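Local coordinates for putative cell wall hydrolase phosphatase-associated protein (Clostridioides difficile, PDB 7CFL) that lyses bacterial cell walls as an autolysin, its catalytic domain here probably acting as a cysteine-type endopeptidase of the NlpC/P60 family, at residues D80-D85 with S129-A134. Sequence-based numbering, arbitrary orientation.
Sequences DLVFFD and SRYVNA
Arg130 and Asp85 close the end of an antiparallel strand pair, the arginine reaching round a backbone oxygen. Arg130 CB lies 3.4 Å from Asp85 OD2, and CG stays near the same oxygen. CD then passes the backbone carbonyl of Asp85. The bend at chi3 (63°) brings NE round to that carbonyl, where Arg130 NE donates to Asp85 O at 2.9 Å, with the oxygen tilted out of the guanidinium plane. CZ also lies close to Asp85 O, between NE and NH2, and at the tip NH2 adds a weak bond to the same acceptor. The arginine thus holds a backbone oxygen and not the carboxylate, whose OD2 lies beside Arg130 CA, CB and CG. In return, Asp85 N donates to Arg130 O.

Further along, the pairing illustrates a beta bulge: Phe84 faces Tyr131 and Val82 faces Ala134, so Phe83 alone spans Val132 and Asn133. Val132 N reaches Phe83 O at 2.8 Å, and Phe83 N bonds Asn133 O at 2.9 Å. On the face carrying Val82, Phe84 and Ala134, Tyr131 turns its ring edge toward the face of Phe84, offset, with planes at 89°; Val82 CG1 meets the tyrosine rim at CE1. On the other face, Asn133 OD1 approaches Phe83 CD2 to 3.1 Å but is hydrogen-bonded to Ser65.

Within the NlpC/P60 domain's antiparallel sheet, strand 81-84 runs between 131-136 and 96-102, whereas 69-71 flanks 131-136 on its far side. Helix 61-64 touches Phe83 through Gln64, and Tyr126 of helix 125-128 makes a cation-pi contact with Arg130.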
loop_
_atom_site.group_PDB
_atom_site.type_symbol
_atom_site.label_atom_id
_atom_site.label_comp_id
_atom_site.label_asym_id
_atom_site.label_seq_id
_atom_site.Cartn_x
_atom_site.Cartn_y
_atom_site.Cartn_z
ATOM N N ASP A 80 6.319 -5.840 -1.656
ATOM C CA ASP A 80 5.096 -6.204 -2.402
ATOM C C ASP A 80 3.983 -5.209 -2.061
ATOM O O ASP A 80 3.907 -4.759 -0.957
ATOM C CB ASP A 80 4.645 -7.643 -2.112
ATOM C CG ASP A 80 5.604 -8.690 -2.608
ATOM O OD1 ASP A 80 6.415 -8.374 -3.513
ATOM O OD2 ASP A 80 5.453 -9.846 -2.127
ATOM N N LEU A 81 3.128 -4.918 -3.018
ATOM C CA LEU A 81 1.900 -4.142 -2.803
ATOM C C LEU A 81 0.790 -5.098 -2.394
ATOM O O LEU A 81 0.651 -6.160 -3.039
ATOM C CB LEU A 81 1.552 -3.368 -4.084
ATOM C CG LEU A 81 2.613 -2.379 -4.541
ATOM C CD1 LEU A 81 2.188 -1.662 -5.807
ATOM C CD2 LEU A 81 2.927 -1.374 -3.456
ATOM N N VAL A 82 0.019 -4.725 -1.369
ATOM C CA VAL A 82 -1.115 -5.553 -0.881
ATOM C C VAL A 82 -2.384 -4.731 -1.062
ATOM O O VAL A 82 -2.338 -3.513 -0.798
ATOM C CB VAL A 82 -0.900 -6.012 0.573
ATOM C CG1 VAL A 82 0.108 -7.155 0.639
ATOM C CG2 VAL A 82 -0.557 -4.851 1.504
ATOM N N PHE A 83 -3.450 -5.334 -1.561
ATOM C CA PHE A 83 -4.699 -4.640 -1.989
ATOM C C PHE A 83 -5.906 -5.133 -1.166
ATOM O O PHE A 83 -6.075 -6.312 -0.816
ATOM C CB PHE A 83 -4.925 -4.835 -3.487
ATOM C CG PHE A 83 -3.786 -4.323 -4.318
ATOM C CD1 PHE A 83 -3.697 -2.945 -4.547
ATOM C CD2 PHE A 83 -2.714 -5.113 -4.716
ATOM C CE1 PHE A 83 -2.627 -2.414 -5.241
ATOM C CE2 PHE A 83 -1.644 -4.575 -5.420
ATOM C CZ PHE A 83 -1.588 -3.213 -5.654
ATOM N N PHE A 84 -6.832 -4.232 -0.884
ATOM C CA PHE A 84 -8.040 -4.475 -0.064
ATOM C C PHE A 84 -9.266 -3.843 -0.707
ATOM O O PHE A 84 -9.132 -2.866 -1.464
ATOM C CB PHE A 84 -7.854 -3.949 1.353
ATOM C CG PHE A 84 -6.577 -4.411 1.997
ATOM C CD1 PHE A 84 -6.551 -5.536 2.812
ATOM C CD2 PHE A 84 -5.385 -3.778 1.690
ATOM C CE1 PHE A 84 -5.356 -5.942 3.382
ATOM C CE2 PHE A 84 -4.197 -4.191 2.256
ATOM C CZ PHE A 84 -4.182 -5.286 3.084
ATOM N N ASP A 85 -10.435 -4.385 -0.387
ATOM C CA ASP A 85 -11.743 -3.806 -0.790
ATOM C C ASP A 85 -12.344 -3.018 0.392
ATOM O O ASP A 85 -11.678 -2.894 1.436
ATOM C CB ASP A 85 -12.652 -4.898 -1.371
ATOM C CG ASP A 85 -13.013 -6.030 -0.429
ATOM O OD1 ASP A 85 -13.323 -7.129 -0.935
ATOM O OD2 ASP A 85 -12.977 -5.809 0.794
ATOM N N SER A 129 -10.197 -9.846 6.250
ATOM C CA SER A 129 -11.413 -10.192 5.458
ATOM C C SER A 129 -11.518 -9.347 4.169
ATOM O O SER A 129 -12.204 -9.786 3.228
ATOM C CB SER A 129 -12.663 -10.093 6.311
ATOM O OG SER A 129 -12.967 -8.744 6.638
ATOM N N ARG A 130 -10.853 -8.185 4.107
ATOM C CA ARG A 130 -10.919 -7.248 2.953
ATOM C C ARG A 130 -9.772 -7.495 1.959
ATOM O O ARG A 130 -9.819 -6.927 0.839
ATOM C CB ARG A 130 -10.884 -5.807 3.469
ATOM C CG ARG A 130 -12.074 -5.433 4.338
ATOM C CD ARG A 130 -11.803 -4.187 5.160
ATOM N NE ARG A 130 -11.587 -3.051 4.289
ATOM C CZ ARG A 130 -10.677 -2.089 4.461
ATOM N NH1 ARG A 130 -9.836 -2.109 5.489
ATOM N NH2 ARG A 130 -10.599 -1.103 3.580
ATOM N N TYR A 131 -8.797 -8.336 2.314
ATOM C CA TYR A 131 -7.639 -8.670 1.445
ATOM C C TYR A 131 -8.143 -9.186 0.095
ATOM O O TYR A 131 -8.976 -10.139 0.072
ATOM C CB TYR A 131 -6.720 -9.688 2.117
ATOM C CG TYR A 131 -5.516 -10.070 1.307
ATOM C CD1 TYR A 131 -4.275 -9.512 1.570
ATOM C CD2 TYR A 131 -5.596 -11.014 0.284
ATOM C CE1 TYR A 131 -3.167 -9.816 0.805
ATOM C CE2 TYR A 131 -4.495 -11.315 -0.499
ATOM C CZ TYR A 131 -3.269 -10.740 -0.222
ATOM O OH TYR A 131 -2.162 -11.055 -0.957
ATOM N N VAL A 132 -7.613 -8.620 -0.999
ATOM C CA VAL A 132 -7.987 -9.023 -2.390
ATOM C C VAL A 132 -6.838 -9.801 -3.032
ATOM O O VAL A 132 -7.059 -10.982 -3.406
ATOM C CB VAL A 132 -8.438 -7.842 -3.261
ATOM C CG1 VAL A 132 -8.656 -8.283 -4.712
ATOM C CG2 VAL A 132 -9.697 -7.204 -2.686
ATOM N N ASN A 133 -5.687 -9.176 -3.200
ATOM C CA ASN A 133 -4.539 -9.700 -3.969
ATOM C C ASN A 133 -3.277 -8.917 -3.608
ATOM O O ASN A 133 -3.322 -7.973 -2.769
ATOM C CB ASN A 133 -4.801 -9.705 -5.477
ATOM C CG ASN A 133 -4.713 -8.363 -6.179
ATOM O OD1 ASN A 133 -4.806 -7.314 -5.548
ATOM N ND2 ASN A 133 -4.559 -8.410 -7.489
ATOM N N ALA A 134 -2.185 -9.291 -4.255
ATOM C CA ALA A 134 -0.872 -8.686 -4.046
ATOM C C ALA A 134 -0.137 -8.658 -5.375
ATOM O O ALA A 134 -0.422 -9.503 -6.237
ATOM C CB ALA A 134 -0.155 -9.447 -2.981
#